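Local coordinates for putative type VI secretion protein (Escherichia coli, PDB 6SKI) that probably hydrolyses phospholipids as a toxic effector that is loaded onto the VgrG spike of the type VI secretion system, at residues N106-D112 against Q123-Y127; R204-R209 against G266-L271; E346-Y352 against K399-A403. The contacts are given in a common frame with arbitrary orientation. Residue numbers count along the deposited sequence, not the author numbering.

Contact 1: N106-D112 against Q123-Y127; sequences NILYHPD and QIKTY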
ATOM      1  N   ASN A 106       3.534   8.581   7.616  1.00 43.66           N
ATOM      2  CA  ASN A 106       3.429   9.892   6.987  1.00 43.66           C
ATOM      3  C   ASN A 106       3.248  10.984   8.033  1.00 43.66           C
ATOM      4  O   ASN A 106       3.900  12.030   7.976  1.00 43.66           O
ATOM      5  CB  ASN A 106       2.274   9.892   5.986  1.00 43.66           C
ATOM      6  CG  ASN A 106       2.261  11.121   5.111  1.00 43.66           C
ATOM      7  OD1 ASN A 106       3.055  11.247   4.183  1.00 43.66           O
ATOM      8  ND2 ASN A 106       1.350  12.038   5.398  1.00 43.66           N
ATOM      9  N   ILE A 107       2.356  10.756   8.999  1.00 44.09           N
ATOM     10  CA  ILE A 107       2.132  11.738  10.057  1.00 44.09           C
ATOM     11  C   ILE A 107       3.390  11.940  10.889  1.00 44.09           C
ATOM     12  O   ILE A 107       3.654  13.048  11.371  1.00 44.09           O
ATOM     13  CB  ILE A 107       0.938  11.308  10.936  1.00 44.09           C
ATOM     14  CG1 ILE A 107      -0.357  11.278  10.123  1.00 44.09           C
ATOM     15  CG2 ILE A 107       0.789  12.225  12.133  1.00 44.09           C
ATOM     16  CD1 ILE A 107      -0.484  12.396   9.118  1.00 44.09           C
ATOM     17  N   LEU A 108       4.204  10.897  11.041  1.00 44.20           N
ATOM     18  CA  LEU A 108       5.375  10.954  11.902  1.00 44.20           C
ATOM     19  C   LEU A 108       6.657  11.280  11.156  1.00 44.20           C
ATOM     20  O   LEU A 108       7.634  11.686  11.791  1.00 44.20           O
ATOM     21  CB  LEU A 108       5.559   9.622  12.636  1.00 44.20           C
ATOM     22  CG  LEU A 108       4.618   9.347  13.802  1.00 44.20           C
ATOM     23  CD1 LEU A 108       4.822   7.935  14.305  1.00 44.20           C
ATOM     24  CD2 LEU A 108       4.854  10.348  14.909  1.00 44.20           C
ATOM     25  N   TYR A 109       6.679  11.091   9.842  1.00 43.55           N
ATOM     26  CA  TYR A 109       7.807  11.527   9.033  1.00 43.55           C
ATOM     27  C   TYR A 109       8.049  13.007   9.266  1.00 43.55           C
ATOM     28  O   TYR A 109       7.152  13.827   9.054  1.00 43.55           O
ATOM     29  CB  TYR A 109       7.515  11.259   7.561  1.00 43.55           C
ATOM     30  CG  TYR A 109       8.707  11.347   6.643  1.00 43.55           C
ATOM     31  CD1 TYR A 109       9.584  10.287   6.512  1.00 43.55           C
ATOM     32  CD2 TYR A 109       8.944  12.485   5.894  1.00 43.55           C
ATOM     33  CE1 TYR A 109      10.659  10.362   5.664  1.00 43.55           C
ATOM     34  CE2 TYR A 109      10.018  12.569   5.046  1.00 43.55           C
ATOM     35  CZ  TYR A 109      10.874  11.505   4.936  1.00 43.55           C
ATOM     36  OH  TYR A 109      11.953  11.580   4.092  1.00 43.55           O
ATOM     37  N   HIS A 110       9.246  13.343   9.720  1.00 46.15           N
ATOM     38  CA  HIS A 110       9.541  14.726  10.050  1.00 46.15           C
ATOM     39  C   HIS A 110       9.509  15.582   8.789  1.00 46.15           C
ATOM     40  O   HIS A 110      10.286  15.333   7.858  1.00 46.15           O
ATOM     41  CB  HIS A 110      10.905  14.834  10.722  1.00 46.15           C
ATOM     42  CG  HIS A 110      11.269  16.228  11.117  1.00 46.15           C
ATOM     43  ND1 HIS A 110      12.365  16.885  10.604  1.00 46.15           N
ATOM     44  CD2 HIS A 110      10.674  17.097  11.968  1.00 46.15           C
ATOM     45  CE1 HIS A 110      12.433  18.096  11.124  1.00 46.15           C
ATOM     46  NE2 HIS A 110      11.418  18.251  11.955  1.00 46.15           N
ATOM     47  N   PRO A 111       8.633  16.581   8.712  1.00 47.08           N
ATOM     48  CA  PRO A 111       8.634  17.467   7.547  1.00 47.08           C
ATOM     49  C   PRO A 111       9.478  18.712   7.762  1.00 47.08           C
ATOM     50  O   PRO A 111       9.482  19.291   8.853  1.00 47.08           O
ATOM     51  CB  PRO A 111       7.152  17.806   7.393  1.00 47.08           C
ATOM     52  CG  PRO A 111       6.683  17.890   8.814  1.00 47.08           C
ATOM     53  CD  PRO A 111       7.508  16.888   9.612  1.00 47.08           C
ATOM     54  N   ASP A 112      10.202  19.131   6.734  1.00 51.32           N
ATOM     55  CA  ASP A 112      10.920  20.396   6.752  1.00 51.32           C
ATOM     56  C   ASP A 112      10.196  21.377   5.843  1.00 51.32           C
ATOM     57  O   ASP A 112       9.883  21.049   4.695  1.00 51.32           O
ATOM     58  CB  ASP A 112      12.368  20.214   6.301  1.00 51.32           C
ATOM     59  CG  ASP A 112      13.267  19.743   7.424  1.00 51.32           C
ATOM     60  OD1 ASP A 112      13.515  20.531   8.359  1.00 51.32           O
ATOM     61  OD2 ASP A 112      13.718  18.581   7.380  1.00 51.32           O
ATOM     62  N   GLN A 123      13.804  17.236   4.907  1.00 44.94           N
ATOM     63  CA  GLN A 123      12.877  16.161   4.595  1.00 44.94           C
ATOM     64  C   GLN A 123      11.531  16.746   4.210  1.00 44.94           C
ATOM     65  O   GLN A 123      11.017  17.636   4.892  1.00 44.94           O
ATOM     66  CB  GLN A 123      12.707  15.212   5.777  1.00 44.94           C
ATOM     67  CG  GLN A 123      13.705  14.088   5.821  1.00 44.94           C
ATOM     68  CD  GLN A 123      13.471  13.170   6.988  1.00 44.94           C
ATOM     69  OE1 GLN A 123      12.499  13.323   7.723  1.00 44.94           O
ATOM     70  NE2 GLN A 123      14.356  12.202   7.164  1.00 44.94           N
ATOM     71  N   ILE A 124      10.969  16.243   3.118  1.00 43.99           N
ATOM     72  CA  ILE A 124       9.604  16.532   2.717  1.00 43.99           C
ATOM     73  C   ILE A 124       8.935  15.196   2.446  1.00 43.99           C
ATOM     74  O   ILE A 124       9.595  14.188   2.188  1.00 43.99           O
ATOM     75  CB  ILE A 124       9.530  17.455   1.484  1.00 43.99           C
ATOM     76  CG1 ILE A 124      10.052  16.735   0.245  1.00 43.99           C
ATOM     77  CG2 ILE A 124      10.316  18.726   1.723  1.00 43.99           C
ATOM     78  CD1 ILE A 124       9.987  17.565  -1.003  1.00 43.99           C
ATOM     79  N   LYS A 125       7.610  15.184   2.520  1.00 42.19           N
ATOM     80  CA  LYS A 125       6.891  13.923   2.495  1.00 42.19           C
ATOM     81  C   LYS A 125       5.718  13.995   1.534  1.00 42.19           C
ATOM     82  O   LYS A 125       5.195  15.069   1.233  1.00 42.19           O
ATOM     83  CB  LYS A 125       6.417  13.512   3.894  1.00 42.19           C
ATOM     84  CG  LYS A 125       5.536  14.504   4.611  1.00 42.19           C
ATOM     85  CD  LYS A 125       5.516  14.176   6.089  1.00 42.19           C
ATOM     86  CE  LYS A 125       4.423  14.910   6.822  1.00 42.19           C
ATOM     87  NZ  LYS A 125       4.696  14.918   8.283  1.00 42.19           N
ATOM     88  N   THR A 126       5.329  12.823   1.050  1.00 45.08           N
ATOM     89  CA  THR A 126       4.309  12.675   0.030  1.00 45.08           C
ATOM     90  C   THR A 126       3.468  11.453   0.354  1.00 45.08           C
ATOM     91  O   THR A 126       3.990  10.428   0.793  1.00 45.08           O
ATOM     92  CB  THR A 126       4.941  12.514  -1.351  1.00 45.08           C
ATOM     93  OG1 THR A 126       5.944  13.519  -1.545  1.00 45.08           O
ATOM     94  CG2 THR A 126       3.907  12.647  -2.401  1.00 45.08           C
ATOM     95  N   TYR A 127       2.164  11.561   0.130  1.00 44.91           N
ATOM     96  CA  TYR A 127       1.233  10.481   0.425  1.00 44.91           C
ATOM     97  C   TYR A 127       0.484  10.102  -0.842  1.00 44.91           C
ATOM     98  O   TYR A 127      -0.177  10.946  -1.454  1.00 44.91           O
ATOM     99  CB  TYR A 127       0.253  10.883   1.526  1.00 44.91           C
ATOM    100  CG  TYR A 127      -0.721   9.791   1.888  1.00 44.91           C
ATOM    101  CD1 TYR A 127      -0.376   8.800   2.794  1.00 44.91           C
ATOM    102  CD2 TYR A 127      -1.988   9.752   1.328  1.00 44.91           C
ATOM    103  CE1 TYR A 127      -1.262   7.802   3.127  1.00 44.91           C
ATOM    104  CE2 TYR A 127      -2.878   8.757   1.653  1.00 44.91           C
ATOM    105  CZ  TYR A 127      -2.511   7.786   2.553  1.00 44.91           C
ATOM    106  OH  TYR A 127      -3.404   6.793   2.880  1.00 44.91           O
TER
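K125 extends from strand 121-128 to the C-terminal end of helix 101-108. With chi1 p and chi2 to chi4 all t, its chain is extended, and NZ donates to Y109 O at 2.8 Å and, weakly, to N106 O at 3.0 Å. Y109 is the first residue to leave helical angles, so the lysine ammonium meets carbonyl oxygens at the point where the helix stops. Y109 (chi1 t, chi2 81°) lays its ring along the strand: CD2 is 3.4 Å from K125 CB, CE2 is 3.3 Å from I124 O, and OH is 3.5 Å from Q123 CG while bonding outside the contact to D192. The side chain of Q123 (chi1 m, chi2 t) rises over one face of this ring. Beyond the turn the chain runs antiparallel to the strand, and D112 and Q123 close a small ring of bonds: D112 N to Q123 O at 2.5 Å, and Q123 N to D112 OD2 at 2.8 Å, the latter allowed by the m rotamer of D112. At the other end N106, chi1 t, brings OD1 to 3.9 Å from Y127 CB. I124 and T126 point away from the helix, onto L172 and A171 of helix 156-178, and pair through their backbone with strand 22-43, whose F42 stacks edge-to-face with Y109; the contact thus packs helix 101-108 and the chain leaving it on a parallel strand of the alpha/beta-hydrolase-like sheet, with helix 156-178 across that strand.

Contact 2: R204-R209 against G266-L271; sequences RHFANR and GVKLEL
R204 lays one face of its guanidinium over L271 CD1, while its edge meets L269 O: NE donates at 2.8 Å and NH2 at a very short 2.4 Å to that oxygen. Its chi1 m, chi2 t, chi3 p conformation carries the group there from helix 198-211, and R204 CB rests 3.7 Å from L269 CD2. Residues 204-209 are regular helix; 266-271 is an irregular loop, mostly extended, with G266 at phi/psi -79/62 and L269 at -118/2. The nearest CA pairs are H205 with K268 at 4.9 Å and R204 with L269 at 5.3 Å. H205, chi1 t, turns its ring edge to K268 N, 3.0 Å from CD2, and NE2 bonds weakly to G266 O at 3.2 Å. N208 (chi1 m) faces the loop. K268 NZ passes 3.7 Å from R209 CG to a salt bridge with E212. The loop joins strands 237-243 and 278-284 of the alpha/beta-hydrolase-like sheet; helix 198-211 follows S197, probable nucleophile of a Ser-His-Asp triad with H310 and D245, as after a nucleophile elbow. R204, and weakly H205, donate to loop carbonyl oxygens, so the polar part reads the loop's backbone, while leucine side chains pack on the arginine.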
ATOM      1  N   ARG A 204       8.218  -0.786  -4.353  1.00 44.94           N
ATOM      2  CA  ARG A 204       9.322  -1.478  -4.994  1.00 44.94           C
ATOM      3  C   ARG A 204       9.457  -1.022  -6.435  1.00 44.94           C
ATOM      4  O   ARG A 204      10.555  -0.661  -6.875  1.00 44.94           O
ATOM      5  CB  ARG A 204       9.109  -2.985  -4.897  1.00 44.94           C
ATOM      6  CG  ARG A 204       9.168  -3.484  -3.467  1.00 44.94           C
ATOM      7  CD  ARG A 204       8.545  -4.849  -3.312  1.00 44.94           C
ATOM      8  NE  ARG A 204       9.343  -5.902  -3.919  1.00 44.94           N
ATOM      9  CZ  ARG A 204       9.404  -7.141  -3.451  1.00 44.94           C
ATOM     10  NH1 ARG A 204       8.716  -7.472  -2.372  1.00 44.94           N
ATOM     11  NH2 ARG A 204      10.154  -8.047  -4.057  1.00 44.94           N
ATOM     12  N   HIS A 205       8.331  -0.918  -7.145  1.00 46.78           N
ATOM     13  CA  HIS A 205       8.386  -0.424  -8.511  1.00 46.78           C
ATOM     14  C   HIS A 205       9.007   0.960  -8.548  1.00 46.78           C
ATOM     15  O   HIS A 205       9.936   1.207  -9.325  1.00 46.78           O
ATOM     16  CB  HIS A 205       6.988  -0.412  -9.127  1.00 46.78           C
ATOM     17  CG  HIS A 205       6.985  -0.183 -10.607  1.00 46.78           C
ATOM     18  ND1 HIS A 205       6.402   0.921 -11.186  1.00 46.78           N
ATOM     19  CD2 HIS A 205       7.503  -0.911 -11.622  1.00 46.78           C
ATOM     20  CE1 HIS A 205       6.556   0.862 -12.496  1.00 46.78           C
ATOM     21  NE2 HIS A 205       7.219  -0.242 -12.787  1.00 46.78           N
ATOM     22  N   PHE A 206       8.562   1.847  -7.656  1.00 44.30           N
ATOM     23  CA  PHE A 206       9.136   3.184  -7.624  1.00 44.30           C
ATOM     24  C   PHE A 206      10.637   3.113  -7.411  1.00 44.30           C
ATOM     25  O   PHE A 206      11.403   3.754  -8.139  1.00 44.30           O
ATOM     26  CB  PHE A 206       8.471   4.020  -6.535  1.00 44.30           C
ATOM     27  CG  PHE A 206       8.981   5.426  -6.459  1.00 44.30           C
ATOM     28  CD1 PHE A 206       8.422   6.421  -7.234  1.00 44.30           C
ATOM     29  CD2 PHE A 206      10.021   5.751  -5.611  1.00 44.30           C
ATOM     30  CE1 PHE A 206       8.895   7.710  -7.164  1.00 44.30           C
ATOM     31  CE2 PHE A 206      10.495   7.035  -5.539  1.00 44.30           C
ATOM     32  CZ  PHE A 206       9.933   8.016  -6.314  1.00 44.30           C
ATOM     33  N   ALA A 207      11.079   2.280  -6.466  1.00 45.70           N
ATOM     34  CA  ALA A 207      12.506   2.194  -6.201  1.00 45.70           C
ATOM     35  C   ALA A 207      13.250   1.765  -7.453  1.00 45.70           C
ATOM     36  O   ALA A 207      14.301   2.326  -7.783  1.00 45.70           O
ATOM     37  CB  ALA A 207      12.774   1.229  -5.051  1.00 45.70           C
ATOM     38  N   ASN A 208      12.674   0.827  -8.206  1.00 47.98           N
ATOM     39  CA  ASN A 208      13.338   0.376  -9.419  1.00 47.98           C
ATOM     40  C   ASN A 208      13.397   1.496 -10.444  1.00 47.98           C
ATOM     41  O   ASN A 208      14.418   1.675 -11.116  1.00 47.98           O
ATOM     42  CB  ASN A 208      12.629  -0.852  -9.978  1.00 47.98           C
ATOM     43  CG  ASN A 208      13.007  -2.117  -9.244  1.00 47.98           C
ATOM     44  OD1 ASN A 208      12.147  -2.869  -8.796  1.00 47.98           O
ATOM     45  ND2 ASN A 208      14.303  -2.356  -9.110  1.00 47.98           N
ATOM     46  N   ARG A 209      12.329   2.288 -10.543  1.00 48.67           N
ATOM     47  CA  ARG A 209      12.356   3.436 -11.438  1.00 48.67           C
ATOM     48  C   ARG A 209      13.433   4.424 -11.016  1.00 48.67           C
ATOM     49  O   ARG A 209      14.019   5.110 -11.859  1.00 48.67           O
ATOM     50  CB  ARG A 209      10.987   4.108 -11.472  1.00 48.67           C
ATOM     51  CG  ARG A 209       9.900   3.224 -12.035  1.00 48.67           C
ATOM     52  CD  ARG A 209       8.572   3.940 -12.091  1.00 48.67           C
ATOM     53  NE  ARG A 209       8.598   5.054 -13.029  1.00 48.67           N
ATOM     54  CZ  ARG A 209       7.518   5.567 -13.606  1.00 48.67           C
ATOM     55  NH1 ARG A 209       6.323   5.063 -13.343  1.00 48.67           N
ATOM     56  NH2 ARG A 209       7.633   6.582 -14.446  1.00 48.67           N
ATOM     57  N   GLY A 266       3.967  -4.032 -16.275  1.00 60.47           N
ATOM     58  CA  GLY A 266       5.403  -4.125 -16.141  1.00 60.47           C
ATOM     59  C   GLY A 266       5.872  -3.686 -14.772  1.00 60.47           C
ATOM     60  O   GLY A 266       6.623  -2.715 -14.650  1.00 60.47           O
ATOM     61  N   VAL A 267       5.437  -4.394 -13.734  1.00 56.85           N
ATOM     62  CA  VAL A 267       5.820  -4.049 -12.371  1.00 56.85           C
ATOM     63  C   VAL A 267       7.166  -4.691 -12.060  1.00 56.85           C
ATOM     64  O   VAL A 267       7.387  -5.878 -12.327  1.00 56.85           O
ATOM     65  CB  VAL A 267       4.737  -4.453 -11.356  1.00 56.85           C
ATOM     66  CG1 VAL A 267       3.377  -3.995 -11.840  1.00 56.85           C
ATOM     67  CG2 VAL A 267       4.719  -5.950 -11.105  1.00 56.85           C
ATOM     68  N   LYS A 268       8.091  -3.886 -11.564  1.00 51.48           N
ATOM     69  CA  LYS A 268       9.429  -4.332 -11.213  1.00 51.48           C
ATOM     70  C   LYS A 268       9.485  -4.468  -9.700  1.00 51.48           C
ATOM     71  O   LYS A 268       9.407  -3.471  -8.978  1.00 51.48           O
ATOM     72  CB  LYS A 268      10.469  -3.347 -11.740  1.00 51.48           C
ATOM     73  CG  LYS A 268      10.819  -3.567 -13.204  1.00 51.48           C
ATOM     74  CD  LYS A 268      10.822  -2.272 -14.011  1.00 51.48           C
ATOM     75  CE  LYS A 268      10.981  -1.043 -13.137  1.00 51.48           C
ATOM     76  NZ  LYS A 268      11.030   0.205 -13.945  1.00 51.48           N
ATOM     77  N   LEU A 269       9.604  -5.702  -9.218  1.00 49.21           N
ATOM     78  CA  LEU A 269       9.537  -5.978  -7.791  1.00 49.21           C
ATOM     79  C   LEU A 269      10.825  -6.574  -7.253  1.00 49.21           C
ATOM     80  O   LEU A 269      10.898  -6.884  -6.060  1.00 49.21           O
ATOM     81  CB  LEU A 269       8.372  -6.926  -7.491  1.00 49.21           C
ATOM     82  CG  LEU A 269       6.970  -6.339  -7.605  1.00 49.21           C
ATOM     83  CD1 LEU A 269       6.010  -7.122  -6.745  1.00 49.21           C
ATOM     84  CD2 LEU A 269       6.972  -4.878  -7.232  1.00 49.21           C
ATOM     85  N   GLU A 270      11.843  -6.734  -8.089  1.00 53.96           N
ATOM     86  CA  GLU A 270      13.103  -7.327  -7.671  1.00 53.96           C
ATOM     87  C   GLU A 270      14.013  -6.212  -7.186  1.00 53.96           C
ATOM     88  O   GLU A 270      14.165  -5.192  -7.864  1.00 53.96           O
ATOM     89  CB  GLU A 270      13.755  -8.102  -8.816  1.00 53.96           C
ATOM     90  CG  GLU A 270      14.762  -9.154  -8.366  1.00 53.96           C
ATOM     91  CD  GLU A 270      16.184  -8.826  -8.770  1.00 53.96           C
ATOM     92  OE1 GLU A 270      16.389  -8.360  -9.911  1.00 53.96           O
ATOM     93  OE2 GLU A 270      17.098  -9.046  -7.949  1.00 53.96           O
ATOM     94  N   LEU A 271      14.610  -6.405  -6.017  1.00 50.37           N
ATOM     95  CA  LEU A 271      15.381  -5.363  -5.348  1.00 50.37           C
ATOM     96  C   LEU A 271      16.846  -5.776  -5.369  1.00 50.37           C
ATOM     97  O   LEU A 271      17.285  -6.586  -4.548  1.00 50.37           O
ATOM     98  CB  LEU A 271      14.879  -5.149  -3.926  1.00 50.37           C
ATOM     99  CG  LEU A 271      13.388  -4.836  -3.793  1.00 50.37           C
ATOM    100  CD1 LEU A 271      12.986  -4.761  -2.337  1.00 50.37           C
ATOM    101  CD2 LEU A 271      13.045  -3.552  -4.517  1.00 50.37           C
TER

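Contact 3: E346-Y352 against K399-A403; sequences EMDTRVY and KQVGA
Residues 399-403 are extended strand, phi near -94 to -133° and psi 119 to 146°, within strand 398-409. T349, phi/psi -120/154, occupies the N-cap position without a capping bond from its side chain, and 350-352 begin helix 350-362. CA atoms approach most closely at Y352 and A403, 5.2 Å, and at E346 and V401, 6.5 Å. No hydrogen bond crosses. Alternate strand residues K399, V401 and A403 point at the other segment. V351 (chi1 m) packs CG2 at 3.7 Å from V401 CG1 and 3.8 Å from A403 CB, and V351 O lies 3.3 Å from A403 CB. V401, chi1 t, also meets T349 CG2 through CG1 at 4.0 Å and E346 CG through CG2 at 3.8 Å. At the edge, E346 OE2 makes a long salt bridge to K399 NZ, 3.8 Å, and also bonds S383. This is a helix start packed on one face of a three-stranded antiparallel sheet, over its central strand, which lies between strands 328-341 and 376-386.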
ATOM      1  N   GLU A 346     -29.289 -34.390  11.868  1.00 69.08           N
ATOM      2  CA  GLU A 346     -28.359 -33.452  11.249  1.00 69.08           C
ATOM      3  C   GLU A 346     -26.910 -33.818  11.540  1.00 69.08           C
ATOM      4  O   GLU A 346     -26.028 -33.565  10.714  1.00 69.08           O
ATOM      5  CB  GLU A 346     -28.653 -32.037  11.739  1.00 69.08           C
ATOM      6  CG  GLU A 346     -29.897 -31.427  11.133  1.00 69.08           C
ATOM      7  CD  GLU A 346     -30.649 -30.566  12.125  1.00 69.08           C
ATOM      8  OE1 GLU A 346     -30.086 -30.269  13.199  1.00 69.08           O
ATOM      9  OE2 GLU A 346     -31.808 -30.198  11.840  1.00 69.08           O
ATOM     10  N   MET A 347     -26.650 -34.426  12.694  1.00 69.21           N
ATOM     11  CA  MET A 347     -25.311 -34.820  13.097  1.00 69.21           C
ATOM     12  C   MET A 347     -24.921 -36.188  12.561  1.00 69.21           C
ATOM     13  O   MET A 347     -23.855 -36.700  12.914  1.00 69.21           O
ATOM     14  CB  MET A 347     -25.201 -34.810  14.621  1.00 69.21           C
ATOM     15  CG  MET A 347     -25.368 -33.436  15.237  1.00 69.21           C
ATOM     16  SD  MET A 347     -24.337 -33.198  16.691  1.00 69.21           S
ATOM     17  CE  MET A 347     -24.821 -31.543  17.169  1.00 69.21           C
ATOM     18  N   ASP A 348     -25.761 -36.790  11.730  1.00 70.52           N
ATOM     19  CA  ASP A 348     -25.472 -38.057  11.074  1.00 70.52           C
ATOM     20  C   ASP A 348     -25.452 -37.867   9.565  1.00 70.52           C
ATOM     21  O   ASP A 348     -25.930 -38.708   8.802  1.00 70.52           O
ATOM     22  CB  ASP A 348     -26.485 -39.123  11.479  1.00 70.52           C
ATOM     23  CG  ASP A 348     -25.855 -40.490  11.634  1.00 70.52           C
ATOM     24  OD1 ASP A 348     -25.409 -41.055  10.615  1.00 70.52           O
ATOM     25  OD2 ASP A 348     -25.803 -41.002  12.773  1.00 70.52           O
ATOM     26  N   THR A 349     -24.892 -36.746   9.128  1.00 67.53           N
ATOM     27  CA  THR A 349     -24.914 -36.327   7.739  1.00 67.53           C
ATOM     28  C   THR A 349     -23.481 -36.204   7.236  1.00 67.53           C
ATOM     29  O   THR A 349     -22.549 -35.985   8.014  1.00 67.53           O
ATOM     30  CB  THR A 349     -25.664 -34.992   7.598  1.00 67.53           C
ATOM     31  OG1 THR A 349     -26.986 -35.139   8.128  1.00 67.53           O
ATOM     32  CG2 THR A 349     -25.792 -34.582   6.155  1.00 67.53           C
ATOM     33  N   ARG A 350     -23.306 -36.363   5.922  1.00 66.09           N
ATOM     34  CA  ARG A 350     -21.974 -36.247   5.338  1.00 66.09           C
ATOM     35  C   ARG A 350     -21.398 -34.855   5.553  1.00 66.09           C
ATOM     36  O   ARG A 350     -20.202 -34.706   5.833  1.00 66.09           O
ATOM     37  CB  ARG A 350     -22.025 -36.571   3.845  1.00 66.09           C
ATOM     38  CG  ARG A 350     -20.670 -36.536   3.163  1.00 66.09           C
ATOM     39  CD  ARG A 350     -20.807 -36.486   1.652  1.00 66.09           C
ATOM     40  NE  ARG A 350     -21.676 -35.399   1.208  1.00 66.09           N
ATOM     41  CZ  ARG A 350     -21.262 -34.154   0.997  1.00 66.09           C
ATOM     42  NH1 ARG A 350     -19.990 -33.834   1.192  1.00 66.09           N
ATOM     43  NH2 ARG A 350     -22.118 -33.226   0.592  1.00 66.09           N
ATOM     44  N   VAL A 351     -22.232 -33.821   5.427  1.00 63.66           N
ATOM     45  CA  VAL A 351     -21.740 -32.456   5.577  1.00 63.66           C
ATOM     46  C   VAL A 351     -21.299 -32.201   7.013  1.00 63.66           C
ATOM     47  O   VAL A 351     -20.300 -31.515   7.255  1.00 63.66           O
ATOM     48  CB  VAL A 351     -22.802 -31.444   5.104  1.00 63.66           C
ATOM     49  CG1 VAL A 351     -23.135 -31.685   3.647  1.00 63.66           C
ATOM     50  CG2 VAL A 351     -24.052 -31.520   5.950  1.00 63.66           C
ATOM     51  N   TYR A 352     -22.020 -32.759   7.990  1.00 63.97           N
ATOM     52  CA  TYR A 352     -21.605 -32.604   9.379  1.00 63.97           C
ATOM     53  C   TYR A 352     -20.290 -33.317   9.646  1.00 63.97           C
ATOM     54  O   TYR A 352     -19.434 -32.800  10.371  1.00 63.97           O
ATOM     55  CB  TYR A 352     -22.680 -33.126  10.327  1.00 63.97           C
ATOM     56  CG  TYR A 352     -22.329 -32.888  11.776  1.00 63.97           C
ATOM     57  CD1 TYR A 352     -22.471 -31.634  12.344  1.00 63.97           C
ATOM     58  CD2 TYR A 352     -21.830 -33.911  12.567  1.00 63.97           C
ATOM     59  CE1 TYR A 352     -22.145 -31.409  13.661  1.00 63.97           C
ATOM     60  CE2 TYR A 352     -21.498 -33.694  13.888  1.00 63.97           C
ATOM     61  CZ  TYR A 352     -21.660 -32.439  14.428  1.00 63.97           C
ATOM     62  OH  TYR A 352     -21.332 -32.207  15.743  1.00 63.97           O
ATOM     63  N   LYS A 399     -35.183 -32.558   3.770  1.00 67.33           N
ATOM     64  CA  LYS A 399     -34.560 -31.376   4.340  1.00 67.33           C
ATOM     65  C   LYS A 399     -33.211 -31.165   3.675  1.00 67.33           C
ATOM     66  O   LYS A 399     -32.525 -32.126   3.322  1.00 67.33           O
ATOM     67  CB  LYS A 399     -34.371 -31.514   5.859  1.00 67.33           C
ATOM     68  CG  LYS A 399     -33.218 -32.431   6.246  1.00 67.33           C
ATOM     69  CD  LYS A 399     -33.440 -33.144   7.561  1.00 67.33           C
ATOM     70  CE  LYS A 399     -33.768 -32.182   8.679  1.00 67.33           C
ATOM     71  NZ  LYS A 399     -33.739 -32.870   9.997  1.00 67.33           N
ATOM     72  N   GLN A 400     -32.835 -29.909   3.500  1.00 64.89           N
ATOM     73  CA  GLN A 400     -31.475 -29.564   3.123  1.00 64.89           C
ATOM     74  C   GLN A 400     -30.703 -29.267   4.398  1.00 64.89           C
ATOM     75  O   GLN A 400     -31.070 -28.359   5.154  1.00 64.89           O
ATOM     76  CB  GLN A 400     -31.429 -28.368   2.175  1.00 64.89           C
ATOM     77  CG  GLN A 400     -30.092 -28.228   1.466  1.00 64.89           C
ATOM     78  CD  GLN A 400     -29.886 -26.862   0.860  1.00 64.89           C
ATOM     79  OE1 GLN A 400     -30.354 -25.858   1.392  1.00 64.89           O
ATOM     80  NE2 GLN A 400     -29.177 -26.813  -0.260  1.00 64.89           N
ATOM     81  N   VAL A 401     -29.656 -30.048   4.643  1.00 63.01           N
ATOM     82  CA  VAL A 401     -28.784 -29.888   5.796  1.00 63.01           C
ATOM     83  C   VAL A 401     -27.439 -29.396   5.288  1.00 63.01           C
ATOM     84  O   VAL A 401     -26.811 -30.039   4.439  1.00 63.01           O
ATOM     85  CB  VAL A 401     -28.630 -31.199   6.579  1.00 63.01           C
ATOM     86  CG1 VAL A 401     -27.415 -31.132   7.485  1.00 63.01           C
ATOM     87  CG2 VAL A 401     -29.877 -31.481   7.383  1.00 63.01           C
ATOM     88  N   GLY A 402     -27.016 -28.250   5.787  1.00 59.18           N
ATOM     89  CA  GLY A 402     -25.698 -27.713   5.499  1.00 59.18           C
ATOM     90  C   GLY A 402     -24.893 -27.617   6.777  1.00 59.18           C
ATOM     91  O   GLY A 402     -25.443 -27.375   7.848  1.00 59.18           O
ATOM     92  N   ALA A 403     -23.595 -27.830   6.659  1.00 57.58           N
ATOM     93  CA  ALA A 403     -22.694 -27.736   7.794  1.00 57.58           C
ATOM     94  C   ALA A 403     -21.477 -26.919   7.405  1.00 57.58           C
ATOM     95  O   ALA A 403     -21.023 -26.967   6.255  1.00 57.58           O
ATOM     96  CB  ALA A 403     -22.266 -29.117   8.288  1.00 57.58           C
TER

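The three contacts follow one another along the chain, each closing before the next opens. Contacts 1 and 2 have centres 22 Å apart and nearest atoms about 8 Å apart; both belong to the part built around the mixed sheet, and helix 156-178 touches both, meeting strand 121-128 in contact 1 and helix 198-211 in contact 2. Strand 237-243 likewise lies beside each. Contact 3 stands apart, its centre 57 Å from contact 1 and 50 Å from contact 2, across the chain's centre on the separate antiparallel sheet. The elongated chain thus joins the alpha/beta-hydrolase-like sheet of the probable catalytic domain to a distant helix and antiparallel sheet, whose strand 398-409 touches helix 72-85.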